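Local coordinates for protein tungsten formylmethanofuran dehydrogenase subunit E (Syntrophus aciditrophicus, PDB 3D00) that binds a zinc ion and belongs to the FmdE family implicated in microbial methanogenesis, although its own biochemical role is not established, at residues V30-F35 against K133-A138; I48-I53 against L67-F72; A52-R57 against F85-Y90; G97-L102 against E144-K149; L102-M107 against N115-L120. All coordinates share one frame; numbering follows the deposited sequence. Where two conformers were deposited one is given.

Contact 1: residues V30-F35 against K133-A138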
# COMPACT_ATOMS: atom_id res chain seq x y z
N VAL A 30 0.85 -14.13 0.73
CA VAL A 30 1.79 -13.46 -0.18
C VAL A 30 2.47 -14.48 -1.09
O VAL A 30 2.76 -14.19 -2.22
CB VAL A 30 2.84 -12.65 0.58
CG1 VAL A 30 3.65 -11.81 -0.38
CG2 VAL A 30 2.15 -11.77 1.57
N LEU A 31 2.70 -15.68 -0.58
CA LEU A 31 3.18 -16.81 -1.40
C LEU A 31 2.14 -17.18 -2.49
O LEU A 31 2.44 -17.20 -3.70
CB LEU A 31 3.51 -18.02 -0.48
CG LEU A 31 4.68 -17.89 0.50
CD1 LEU A 31 4.76 -19.05 1.47
CD2 LEU A 31 5.95 -17.78 -0.29
N ILE A 32 0.90 -17.43 -2.06
CA ILE A 32 -0.15 -17.73 -3.00
C ILE A 32 -0.28 -16.54 -3.96
O ILE A 32 -0.35 -16.73 -5.16
CB ILE A 32 -1.48 -18.10 -2.31
CG1 ILE A 32 -1.31 -19.40 -1.50
CG2 ILE A 32 -2.58 -18.31 -3.36
CD1 ILE A 32 -2.53 -19.72 -0.64
N GLY A 33 -0.27 -15.33 -3.41
CA GLY A 33 -0.29 -14.09 -4.14
C GLY A 33 0.69 -14.02 -5.26
O GLY A 33 0.36 -13.48 -6.30
N GLY A 34 1.91 -14.53 -5.04
CA GLY A 34 2.92 -14.66 -6.10
C GLY A 34 2.49 -15.48 -7.31
O GLY A 34 2.83 -15.15 -8.48
N PHE A 35 1.83 -16.59 -7.04
CA PHE A 35 1.33 -17.44 -8.10
C PHE A 35 0.26 -16.72 -8.82
O PHE A 35 0.12 -16.87 -10.00
CB PHE A 35 0.85 -18.77 -7.56
CG PHE A 35 1.95 -19.67 -7.15
CD1 PHE A 35 2.82 -20.19 -8.11
CD2 PHE A 35 2.11 -20.05 -5.83
CE1 PHE A 35 3.83 -21.02 -7.74
CE2 PHE A 35 3.11 -20.90 -5.46
CZ PHE A 35 3.98 -21.37 -6.40
N LYS A 133 4.57 -26.39 2.39
CA LYS A 133 4.90 -27.36 1.33
C LYS A 133 3.74 -27.47 0.31
O LYS A 133 3.95 -27.52 -0.89
CB LYS A 133 5.31 -28.72 1.94
N GLU A 134 2.51 -27.47 0.80
CA GLU A 134 1.36 -27.56 -0.07
C GLU A 134 1.21 -26.38 -1.01
O GLU A 134 0.91 -26.57 -2.20
CB GLU A 134 0.09 -27.66 0.75
CG GLU A 134 -0.18 -29.03 1.30
CD GLU A 134 -1.61 -29.20 1.75
OE1 GLU A 134 -2.47 -28.35 1.42
OE2 GLU A 134 -1.85 -30.20 2.43
N ILE A 135 1.37 -25.17 -0.49
CA ILE A 135 1.29 -23.98 -1.34
C ILE A 135 2.25 -24.13 -2.51
O ILE A 135 1.89 -23.89 -3.65
CB ILE A 135 1.63 -22.69 -0.55
CG1 ILE A 135 0.54 -22.38 0.48
CG2 ILE A 135 1.80 -21.49 -1.49
CD1 ILE A 135 1.01 -21.33 1.49
N ARG A 136 3.46 -24.56 -2.24
CA ARG A 136 4.44 -24.68 -3.29
C ARG A 136 4.05 -25.78 -4.24
O ARG A 136 4.15 -25.56 -5.42
CB ARG A 136 5.83 -24.94 -2.73
CG ARG A 136 6.85 -24.98 -3.83
CD ARG A 136 8.22 -25.24 -3.30
NE ARG A 136 9.17 -25.33 -4.40
CZ ARG A 136 10.44 -24.94 -4.31
NH1 ARG A 136 10.90 -24.39 -3.18
NH2 ARG A 136 11.25 -25.07 -5.35
N GLU A 137 3.61 -26.94 -3.74
CA GLU A 137 3.17 -28.06 -4.62
C GLU A 137 1.96 -27.71 -5.49
O GLU A 137 1.91 -28.05 -6.67
CB GLU A 137 2.85 -29.32 -3.80
N ALA A 138 0.97 -27.05 -4.89
CA ALA A 138 -0.22 -26.66 -5.60
C ALA A 138 0.09 -25.66 -6.74
O ALA A 138 -0.43 -25.80 -7.85
CB ALA A 138 -1.26 -26.09 -4.61
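I135 is packed by three residues of helix 28-42: L31, I32 and F35. Its CG2 branch, anti to the backbone N, sits 3.7 Å from I32 CG1 and 4.0 Å from L31 CB, while the I32 and I135 side chains cross at about a right angle. F35 joins one turn on, its ring set obliquely: its CE2 comes within 3.7 Å of the carbonyl oxygen I135 O and within 4.2 Å of I135 CG2. Packing is thus concentrated on a single isoleucine, and no hydrogen bond links the two segments. The other side of helix 129-138, with K133, E134 and E137, is partly exposed, and E134 OE1 there is hydrogen-bonded to I113 N. R136 marks the boundary: its extended chain runs outward, with NE hydrogen-bonded to T3 O and NH1 in a salt bridge to E13. Outside the two segments, L31 also touches helix 12-23 and I32 touches W116. With axes 10.1 Å apart at closest approach and directions only 4° from parallel, the two segments exemplify side-by-side parallel helix packing, here between two helices of the alpha+beta core that characterises the FmdE family.

Contact 2: residues I48-I53 against L67-F72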
# COMPACT_ATOMS: atom_id res chain seq x y z
N ILE A 48 2.56 -4.71 -22.37
CA ILE A 48 1.62 -3.60 -22.08
C ILE A 48 1.82 -3.03 -20.69
O ILE A 48 2.37 -3.71 -19.81
CB ILE A 48 0.11 -4.00 -22.28
CG1 ILE A 48 -0.43 -4.85 -21.12
CG2 ILE A 48 -0.07 -4.73 -23.63
CD1 ILE A 48 -1.91 -4.61 -20.84
N LEU A 49 1.32 -1.81 -20.53
CA LEU A 49 1.34 -1.06 -19.26
C LEU A 49 0.03 -1.29 -18.50
O LEU A 49 -1.07 -0.94 -18.98
CB LEU A 49 1.55 0.46 -19.49
N TYR A 50 0.16 -1.86 -17.31
CA TYR A 50 -1.00 -2.31 -16.58
C TYR A 50 -1.07 -1.67 -15.20
O TYR A 50 -0.04 -1.39 -14.59
CB TYR A 50 -1.00 -3.85 -16.52
CG TYR A 50 0.18 -4.54 -15.80
CD1 TYR A 50 0.20 -4.64 -14.44
CD2 TYR A 50 1.23 -5.11 -16.51
CE1 TYR A 50 1.22 -5.24 -13.77
CE2 TYR A 50 2.26 -5.75 -15.85
CZ TYR A 50 2.25 -5.79 -14.47
OH TYR A 50 3.23 -6.42 -13.74
N ASP A 51 -2.28 -1.42 -14.74
CA ASP A 51 -2.53 -1.14 -13.34
C ASP A 51 -3.01 -2.39 -12.58
O ASP A 51 -3.32 -3.40 -13.17
CB ASP A 51 -3.52 0.04 -13.19
CG ASP A 51 -2.84 1.43 -13.36
OD1 ASP A 51 -1.65 1.51 -13.75
OD2 ASP A 51 -3.51 2.46 -13.09
N ALA A 52 -3.07 -2.32 -11.27
CA ALA A 52 -3.49 -3.50 -10.48
C ALA A 52 -4.60 -3.14 -9.50
O ALA A 52 -4.68 -2.03 -9.05
CB ALA A 52 -2.28 -4.07 -9.76
N ILE A 53 -5.48 -4.09 -9.20
CA ILE A 53 -6.48 -3.96 -8.14
C ILE A 53 -6.43 -5.19 -7.26
O ILE A 53 -6.49 -6.31 -7.77
CB ILE A 53 -7.94 -3.87 -8.69
CG1 ILE A 53 -8.25 -2.49 -9.24
CG2 ILE A 53 -8.97 -4.12 -7.59
CD1 ILE A 53 -9.02 -2.59 -10.45
N LEU A 67 6.29 -7.56 -7.03
CA LEU A 67 6.47 -8.22 -8.32
C LEU A 67 6.20 -7.37 -9.57
O LEU A 67 6.59 -7.75 -10.68
CB LEU A 67 5.54 -9.45 -8.39
CG LEU A 67 5.85 -10.64 -7.49
CD1 LEU A 67 4.75 -11.71 -7.50
CD2 LEU A 67 7.20 -11.22 -7.90
N THR A 68 5.47 -6.26 -9.39
CA THR A 68 4.99 -5.44 -10.48
C THR A 68 5.44 -4.01 -10.21
O THR A 68 5.91 -3.73 -9.12
CB THR A 68 3.44 -5.44 -10.56
OG1 THR A 68 2.94 -4.70 -9.46
CG2 THR A 68 2.80 -6.87 -10.50
N PRO A 69 5.36 -3.13 -11.22
CA PRO A 69 5.65 -1.71 -10.98
C PRO A 69 4.59 -0.96 -10.23
O PRO A 69 4.83 0.21 -9.87
CB PRO A 69 5.85 -1.12 -12.40
CG PRO A 69 5.75 -2.20 -13.34
CD PRO A 69 5.15 -3.41 -12.66
N CYS A 70 3.43 -1.61 -9.99
CA CYS A 70 2.31 -0.99 -9.34
C CYS A 70 2.54 -0.99 -7.84
O CYS A 70 2.67 -2.06 -7.21
CB CYS A 70 1.00 -1.73 -9.67
SG CYS A 70 0.77 -2.06 -11.44
N THR A 71 2.51 0.19 -7.25
CA THR A 71 2.61 0.32 -5.81
C THR A 71 1.45 1.14 -5.28
O THR A 71 0.79 1.87 -6.00
CB THR A 71 3.98 0.94 -5.35
OG1 THR A 71 4.01 2.34 -5.59
CG2 THR A 71 5.12 0.30 -6.07
N PHE A 72 1.23 1.01 -3.99
CA PHE A 72 0.24 1.82 -3.35
C PHE A 72 0.56 3.33 -3.47
O PHE A 72 -0.32 4.12 -3.79
CB PHE A 72 0.08 1.46 -1.88
CG PHE A 72 -1.21 1.94 -1.34
CD1 PHE A 72 -2.35 1.16 -1.46
CD2 PHE A 72 -1.34 3.22 -0.87
CE1 PHE A 72 -3.58 1.64 -1.07
CE2 PHE A 72 -2.57 3.69 -0.46
CZ PHE A 72 -3.68 2.91 -0.58
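Y50 and C70 are brought together by their first torsions: Y50 CG lies between the backbone N and the carbonyl carbon (chi1 62°), and C70 SG lies anti to the carbonyl carbon, beside the backbone N (chi1 -49°). Y50 CG is thereby set toward the 67-72 loop, and the edge of the ring meets T68 CG2, in plane. The phenol oxygen touches carbon here rather than a polar partner within the loop, with Y50 OH 3.3 Å from T68 CG2 and 3.7 Å from P69 CD. C70 points its sulfur back at the strand. SG is 3.3 Å from Y50 O, a close approach, and 4.9 Å from the centroid of the Y50 ring, an oblique sulfur-aromatic contact. A52 is another neighbour, its CB 4.0 Å from C70 SG. T68 shapes the loop itself: T68 OG1 accepts from C70 N at 3.2 Å with an N-H...O angle of 142°, and it is also hydrogen-bonded to V64 O of the preceding helix. Further along, F72 stacks on F72 of the second subunit, so the same loop runs into the dimer interface. What the example illustrates is an ST turn just after helix 60-67, in the loop that packs on strand 50-54 of the central mixed sheet.

Contact 3: residues A52-R57 against F85-Y90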
# COMPACT_ATOMS: atom_id res chain seq x y z
N ALA A 52 -3.07 -2.32 -11.27
CA ALA A 52 -3.49 -3.50 -10.48
C ALA A 52 -4.60 -3.14 -9.50
O ALA A 52 -4.68 -2.03 -9.05
CB ALA A 52 -2.28 -4.07 -9.76
N ILE A 53 -5.48 -4.09 -9.20
CA ILE A 53 -6.48 -3.96 -8.14
C ILE A 53 -6.43 -5.19 -7.26
O ILE A 53 -6.49 -6.31 -7.77
CB ILE A 53 -7.94 -3.87 -8.69
CG1 ILE A 53 -8.25 -2.49 -9.24
CG2 ILE A 53 -8.97 -4.12 -7.59
CD1 ILE A 53 -9.02 -2.59 -10.45
N CYS A 54 -6.27 -5.00 -5.94
CA CYS A 54 -6.46 -6.08 -4.96
C CYS A 54 -7.77 -5.89 -4.25
O CYS A 54 -8.05 -4.78 -3.86
CB CYS A 54 -5.39 -6.07 -3.89
SG CYS A 54 -3.83 -6.53 -4.54
N GLU A 55 -8.54 -6.97 -4.07
CA GLU A 55 -9.84 -6.91 -3.47
C GLU A 55 -9.81 -7.27 -2.01
O GLU A 55 -10.85 -7.44 -1.39
CB GLU A 55 -10.80 -7.80 -4.23
CG GLU A 55 -10.69 -7.58 -5.70
CD GLU A 55 -11.69 -8.31 -6.53
OE1 GLU A 55 -12.66 -8.90 -6.03
OE2 GLU A 55 -11.48 -8.26 -7.75
N THR A 56 -8.61 -7.41 -1.47
CA THR A 56 -8.41 -7.53 -0.04
C THR A 56 -7.18 -6.71 0.32
O THR A 56 -6.28 -6.55 -0.50
CB THR A 56 -8.26 -9.02 0.42
OG1 THR A 56 -8.09 -9.02 1.83
CG2 THR A 56 -7.03 -9.75 -0.21
N ARG A 57 -7.13 -6.19 1.54
CA ARG A 57 -5.95 -5.52 2.05
C ARG A 57 -4.90 -6.47 2.65
O ARG A 57 -3.75 -6.11 2.78
CB ARG A 57 -6.33 -4.39 3.00
CG ARG A 57 -6.97 -4.74 4.30
CD ARG A 57 -7.31 -3.43 5.04
N PHE A 85 -10.08 -12.62 -1.84
CA PHE A 85 -8.69 -12.97 -2.17
C PHE A 85 -8.58 -13.05 -3.69
O PHE A 85 -8.60 -14.12 -4.28
CB PHE A 85 -8.26 -14.28 -1.48
CG PHE A 85 -6.78 -14.37 -1.25
CD1 PHE A 85 -6.18 -13.59 -0.27
CD2 PHE A 85 -5.99 -15.20 -2.00
CE1 PHE A 85 -4.81 -13.64 -0.06
CE2 PHE A 85 -4.60 -15.26 -1.79
CZ PHE A 85 -4.03 -14.48 -0.82
N ALA A 86 -8.48 -11.89 -4.30
CA ALA A 86 -8.46 -11.75 -5.75
C ALA A 86 -7.62 -10.52 -6.14
O ALA A 86 -7.54 -9.53 -5.41
CB ALA A 86 -9.87 -11.62 -6.26
N VAL A 87 -6.96 -10.62 -7.28
CA VAL A 87 -6.23 -9.49 -7.85
C VAL A 87 -6.60 -9.43 -9.32
O VAL A 87 -6.81 -10.46 -9.93
CB VAL A 87 -4.67 -9.69 -7.71
CG1 VAL A 87 -4.24 -11.10 -8.25
CG2 VAL A 87 -3.88 -8.56 -8.44
N SER A 88 -6.73 -8.21 -9.85
CA SER A 88 -6.80 -8.02 -11.28
C SER A 88 -5.67 -7.12 -11.72
O SER A 88 -5.25 -6.18 -10.98
CB SER A 88 -8.14 -7.43 -11.72
OG SER A 88 -8.29 -6.11 -11.26
N LEU A 89 -5.15 -7.42 -12.90
CA LEU A 89 -4.19 -6.58 -13.61
C LEU A 89 -4.91 -6.12 -14.88
O LEU A 89 -5.55 -6.93 -15.53
CB LEU A 89 -2.92 -7.37 -13.93
CG LEU A 89 -2.15 -7.90 -12.70
CD1 LEU A 89 -0.90 -8.53 -13.15
CD2 LEU A 89 -1.84 -6.85 -11.65
N TYR A 90 -4.88 -4.84 -15.20
CA TYR A 90 -5.62 -4.36 -16.35
C TYR A 90 -4.85 -3.33 -17.18
O TYR A 90 -3.99 -2.64 -16.65
CB TYR A 90 -6.98 -3.84 -15.93
CG TYR A 90 -6.95 -2.68 -15.00
CD1 TYR A 90 -6.83 -2.87 -13.62
CD2 TYR A 90 -7.02 -1.37 -15.49
CE1 TYR A 90 -6.81 -1.80 -12.75
CE2 TYR A 90 -6.97 -0.26 -14.60
CZ TYR A 90 -6.88 -0.49 -13.24
OH TYR A 90 -6.82 0.56 -12.35
O HOH W 1 -5.69 0.41 -9.92
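Strands 50-54 and 86-91 run antiparallel here, 167° apart in direction, as neighbours in the mixed sheet of the FmdE alpha+beta core. I53 and S88 form the hydrogen-bonded pair, with I53 N to S88 O and S88 N to I53 O both 2.8 Å. E55 N to A86 O (3.1 Å) continues the pairing beyond the strand. On the face of A52, C54, V87 and L89, one pair is tight: A52 CB and L89 CD2 are 3.4 Å apart, closer than usual for two carbons. On the other face I53 crosses Y90 at about a right angle, its CD1 3.3 Å from Y90 CE1. E55 extends beyond CG across A86 CB, and its carboxylate is shared between R99 of the same chain and, in the second subunit, Y190, which carries this face into the dimer. At the Y90 end a single water spans the strands, donating to A52 O at 2.8 Å and hydrogen-bonded to Y90 OH at 2.7 Å.

Contact 4: residues G97-L102 against E144-K149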
# COMPACT_ATOMS: atom_id res chain seq x y z
N GLY A 97 -8.69 -6.34 -18.63
CA GLY A 97 -7.69 -7.09 -17.86
C GLY A 97 -8.12 -8.48 -17.47
O GLY A 97 -9.05 -9.04 -18.03
N VAL A 98 -7.43 -9.03 -16.47
CA VAL A 98 -7.69 -10.38 -16.01
C VAL A 98 -7.74 -10.37 -14.51
O VAL A 98 -6.95 -9.72 -13.88
CB VAL A 98 -6.61 -11.39 -16.51
CG1 VAL A 98 -6.61 -11.42 -17.99
CG2 VAL A 98 -5.23 -11.02 -16.05
N ARG A 99 -8.71 -11.11 -13.97
CA ARG A 99 -8.85 -11.27 -12.55
C ARG A 99 -8.49 -12.69 -12.19
O ARG A 99 -8.91 -13.63 -12.88
CB ARG A 99 -10.29 -11.04 -12.15
CG ARG A 99 -10.53 -11.10 -10.68
CD ARG A 99 -12.02 -10.82 -10.50
NE ARG A 99 -12.38 -10.73 -9.10
CZ ARG A 99 -12.94 -11.69 -8.40
NH1 ARG A 99 -13.21 -12.83 -8.98
NH2 ARG A 99 -13.18 -11.51 -7.11
N VAL A 100 -7.74 -12.83 -11.09
CA VAL A 100 -7.30 -14.11 -10.61
C VAL A 100 -7.74 -14.24 -9.17
O VAL A 100 -7.59 -13.32 -8.38
CB VAL A 100 -5.76 -14.31 -10.69
CG1 VAL A 100 -5.41 -15.73 -10.25
CG2 VAL A 100 -5.25 -14.03 -12.07
N PHE A 101 -8.26 -15.41 -8.86
CA PHE A 101 -8.73 -15.72 -7.56
C PHE A 101 -8.57 -17.21 -7.25
O PHE A 101 -8.22 -18.02 -8.13
CB PHE A 101 -10.20 -15.26 -7.45
CG PHE A 101 -11.16 -15.91 -8.44
CD1 PHE A 101 -11.24 -15.47 -9.72
CD2 PHE A 101 -11.98 -16.94 -8.04
CE1 PHE A 101 -12.15 -16.04 -10.61
CE2 PHE A 101 -12.90 -17.52 -8.92
CZ PHE A 101 -12.97 -17.07 -10.20
N LEU A 102 -8.80 -17.57 -6.00
CA LEU A 102 -8.71 -18.95 -5.56
C LEU A 102 -10.01 -19.72 -5.84
O LEU A 102 -11.11 -19.22 -5.62
CB LEU A 102 -8.34 -19.03 -4.07
CG LEU A 102 -6.84 -19.11 -3.74
CD1 LEU A 102 -6.15 -18.04 -4.52
CD2 LEU A 102 -6.57 -18.97 -2.22
N GLU A 144 -8.14 -19.67 -10.38
CA GLU A 144 -8.97 -19.48 -11.57
C GLU A 144 -8.80 -18.06 -12.10
O GLU A 144 -8.52 -17.15 -11.37
CB GLU A 144 -10.46 -19.75 -11.29
CG GLU A 144 -11.35 -19.99 -12.55
CD GLU A 144 -10.71 -20.92 -13.64
OE1 GLU A 144 -9.92 -20.43 -14.51
OE2 GLU A 144 -10.97 -22.14 -13.63
N LEU A 145 -9.02 -17.91 -13.39
CA LEU A 145 -8.76 -16.67 -14.12
C LEU A 145 -10.04 -16.27 -14.82
O LEU A 145 -10.78 -17.13 -15.29
CB LEU A 145 -7.74 -16.98 -15.20
CG LEU A 145 -6.35 -16.44 -15.40
CD1 LEU A 145 -5.86 -17.16 -16.68
CD2 LEU A 145 -6.37 -14.96 -15.58
N ARG A 146 -10.31 -14.98 -14.93
CA ARG A 146 -11.45 -14.55 -15.71
C ARG A 146 -11.13 -13.23 -16.35
O ARG A 146 -10.57 -12.37 -15.70
CB ARG A 146 -12.65 -14.38 -14.78
CG ARG A 146 -13.72 -13.51 -15.35
CD ARG A 146 -15.05 -13.82 -14.73
NE ARG A 146 -15.08 -13.43 -13.32
CZ ARG A 146 -15.33 -14.26 -12.29
NH1 ARG A 146 -15.59 -15.56 -12.45
NH2 ARG A 146 -15.34 -13.74 -11.06
N ASN A 147 -11.46 -13.06 -17.63
CA ASN A 147 -11.37 -11.75 -18.27
C ASN A 147 -12.35 -10.75 -17.65
O ASN A 147 -13.53 -11.07 -17.41
CB ASN A 147 -11.62 -11.87 -19.78
CG ASN A 147 -10.59 -12.74 -20.45
OD1 ASN A 147 -9.44 -12.80 -19.98
ND2 ASN A 147 -11.00 -13.43 -21.53
N VAL A 148 -11.86 -9.53 -17.41
CA VAL A 148 -12.69 -8.46 -16.86
C VAL A 148 -12.46 -7.14 -17.60
O VAL A 148 -11.43 -6.94 -18.23
CB VAL A 148 -12.44 -8.28 -15.32
CG1 VAL A 148 -12.82 -9.54 -14.55
CG2 VAL A 148 -10.99 -7.82 -15.00
N LYS A 149 -13.42 -6.24 -17.51
CA LYS A 149 -13.22 -4.85 -17.90
C LYS A 149 -13.66 -3.94 -16.76
O LYS A 149 -14.72 -4.12 -16.15
CB LYS A 149 -13.99 -4.53 -19.16
CG LYS A 149 -13.82 -3.11 -19.68
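R99 N donates to R146 O over 2.8 Å in an almost straight bond (179°). R146 N returns a bond to R99 O, and the pairs G97-V148 and F101-E144 repeat the exchange on either side. Above this backbone the two arginines lie side by side, pointing the same way, their guanidinium planes only 12° apart. R99 NH1 and R146 NH2, both donors, stand 3.1 Å from each other, a like-charge approach that acids probably offset: R99 makes salt bridges to E55 and to E171 of the second subunit, and R146 has a long, weak ion pair with that same E171. A bend at chi3 (68°) turns R146 NE out of line with the chain, and F101 CE1 sits 3.6 Å above one face of the R146 guanidinium, off toward the rim. E144 CB covers a face of the F101 ring, 4.1 Å from its centroid, as a CH-pi contact. On the other face of the sheet L145 packs on V98 and V100, its CD2 3.7 Å from V98 CB and 3.8 Å from V100 CG2, with N147 beside them. Such a twisted antiparallel pair forms the edge of the mixed sheet within the chain, with K149 hydrogen-bonding onward to the second subunit.

Contact 5: residues L102-M107 against N115-L120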
# COMPACT_ATOMS: atom_id res chain seq x y z
N LEU A 102 -8.80 -17.57 -6.00
CA LEU A 102 -8.71 -18.95 -5.56
C LEU A 102 -10.01 -19.72 -5.84
O LEU A 102 -11.11 -19.22 -5.62
CB LEU A 102 -8.34 -19.03 -4.07
CG LEU A 102 -6.84 -19.11 -3.74
CD1 LEU A 102 -6.15 -18.04 -4.52
CD2 LEU A 102 -6.57 -18.97 -2.22
N ASP A 103 -9.83 -20.94 -6.33
CA ASP A 103 -10.91 -21.83 -6.71
C ASP A 103 -10.89 -22.99 -5.69
O ASP A 103 -10.07 -23.90 -5.78
CB ASP A 103 -10.64 -22.33 -8.14
CG ASP A 103 -11.88 -22.88 -8.85
OD1 ASP A 103 -12.96 -22.26 -8.78
OD2 ASP A 103 -11.73 -23.93 -9.54
N VAL A 104 -11.76 -22.90 -4.68
CA VAL A 104 -11.83 -23.95 -3.63
C VAL A 104 -12.23 -25.32 -4.20
O VAL A 104 -11.78 -26.35 -3.66
CB VAL A 104 -12.73 -23.53 -2.44
CG1 VAL A 104 -12.77 -24.64 -1.36
CG2 VAL A 104 -12.22 -22.22 -1.84
N GLU A 105 -12.96 -25.32 -5.32
CA GLU A 105 -13.22 -26.56 -6.09
C GLU A 105 -11.93 -27.32 -6.43
O GLU A 105 -11.92 -28.57 -6.50
CB GLU A 105 -14.03 -26.29 -7.38
CG GLU A 105 -15.10 -25.13 -7.31
CD GLU A 105 -16.27 -25.26 -8.33
OE1 GLU A 105 -16.12 -25.96 -9.37
OE2 GLU A 105 -17.36 -24.67 -8.09
N LYS A 106 -10.83 -26.58 -6.62
CA LYS A 106 -9.53 -27.19 -6.92
C LYS A 106 -8.68 -27.57 -5.68
O LYS A 106 -7.60 -28.15 -5.81
CB LYS A 106 -8.72 -26.26 -7.84
CG LYS A 106 -9.27 -26.11 -9.27
N MSE A 107 -9.16 -27.26 -4.49
CA MSE A 107 -8.41 -27.63 -3.27
C MSE A 107 -8.98 -28.89 -2.62
O MSE A 107 -9.55 -28.84 -1.50
CB MSE A 107 -8.44 -26.52 -2.24
CG MSE A 107 -8.05 -25.18 -2.71
SE MSE A 107 -8.47 -24.05 -1.28
CE MSE A 107 -8.64 -22.47 -2.34
N ASN A 115 -7.88 -25.33 4.87
CA ASN A 115 -8.10 -24.99 6.28
C ASN A 115 -7.66 -23.56 6.54
O ASN A 115 -8.32 -22.84 7.27
CB ASN A 115 -7.36 -25.96 7.23
CG ASN A 115 -7.99 -27.38 7.26
OD1 ASN A 115 -9.15 -27.59 6.87
ND2 ASN A 115 -7.21 -28.36 7.72
N TRP A 116 -6.55 -23.18 5.92
CA TRP A 116 -6.04 -21.79 5.94
C TRP A 116 -7.03 -20.83 5.26
O TRP A 116 -7.40 -19.81 5.83
CB TRP A 116 -4.66 -21.70 5.24
CG TRP A 116 -4.25 -20.26 4.99
CD1 TRP A 116 -3.70 -19.40 5.89
CD2 TRP A 116 -4.43 -19.52 3.78
NE1 TRP A 116 -3.51 -18.17 5.32
CE2 TRP A 116 -3.95 -18.21 4.02
CE3 TRP A 116 -4.94 -19.84 2.51
CZ2 TRP A 116 -3.94 -17.23 3.05
CZ3 TRP A 116 -4.95 -18.86 1.54
CH2 TRP A 116 -4.46 -17.55 1.82
N PHE A 117 -7.43 -21.17 4.04
CA PHE A 117 -8.28 -20.28 3.26
C PHE A 117 -9.59 -20.06 3.99
O PHE A 117 -10.04 -18.94 4.11
CB PHE A 117 -8.50 -20.82 1.83
CG PHE A 117 -9.24 -19.87 0.92
CD1 PHE A 117 -8.78 -18.57 0.71
CD2 PHE A 117 -10.38 -20.26 0.25
CE1 PHE A 117 -9.46 -17.70 -0.13
CE2 PHE A 117 -11.05 -19.39 -0.59
CZ PHE A 117 -10.59 -18.10 -0.77
N LEU A 118 -10.16 -21.12 4.55
CA LEU A 118 -11.48 -21.05 5.20
C LEU A 118 -11.37 -20.80 6.70
O LEU A 118 -12.38 -20.78 7.40
CB LEU A 118 -12.27 -22.33 4.94
CG LEU A 118 -12.29 -22.79 3.49
CD1 LEU A 118 -13.06 -24.11 3.38
CD2 LEU A 118 -12.88 -21.72 2.57
N LYS A 119 -10.15 -20.60 7.19
CA LYS A 119 -9.89 -20.39 8.62
C LYS A 119 -10.53 -21.49 9.54
O LYS A 119 -10.96 -21.21 10.65
CB LYS A 119 -10.34 -18.98 9.03
CG LYS A 119 -9.69 -17.88 8.20
CD LYS A 119 -10.15 -16.47 8.56
N LEU A 120 -10.55 -22.74 9.07
CA LEU A 120 -11.10 -23.85 9.85
C LEU A 120 -10.14 -24.23 10.98
O LEU A 120 -8.94 -24.38 10.73
CB LEU A 120 -11.32 -25.10 8.97
CG LEU A 120 -12.09 -24.95 7.66
CD1 LEU A 120 -12.27 -26.29 6.96
CD2 LEU A 120 -13.42 -24.27 7.91
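F117 projects from the last turn of helix 111-117 as a bump, and L102, V104 and M107 form the hollow that takes it. Chi1 (-173°) sets its CG anti to the backbone N, and the ring lies against the loop that follows strand 96-102. L102 lies over one face: the L102 and F117 side chains slide past each other in opposite directions, leaving L102 CD2 4.0 Å from the ring centroid as a CH-pi contact. V104 fills the rim instead, its CG2 near the ring plane and only 3.3 Å from F117 CE2, the tightest fit of the group. M107, a selenomethionine in this crystal, arrives at about a right angle with CE 3.8 Å from F117 CD2; its SE, 5.4 Å from the centroid, makes an oblique Met-aromatic contact. The same L102 CD2 also reaches the edge of the W116 indole, 4.1 Å from CZ3, and so touches two aromatic neighbours. Beyond the segments, F85 touches both L102 and F117, and A172 of the second subunit packs on F117. No hydrogen bond or ion pair crosses between the segments, which implies that complementary shape and dispersion, rather than directional polar bonding, hold the helix end against the loop.

From the N terminus, contact 1 opens on helix 28-42 and closes last but one, at helix 129-138, so that contacts 2, 3 and 5 all fall within its span. Contacts 2 and 3 set out together from strand 50-54: the first closes on the loop after helix 60-67, the second on strand 86-91. Contact 4 then opens in series on strand 96-102 and closes on strand 143-149, crossing contact 1 and enclosing contact 5, with which it shares L102. Contacts 3 and 4 are joined by the pairing of strands 86-91 and 96-102, whereas I32 of contact 1 touches F85, L102 and W116, tying the helices to the sheet's end. Contacts 2 to 5 all touch the second subunit.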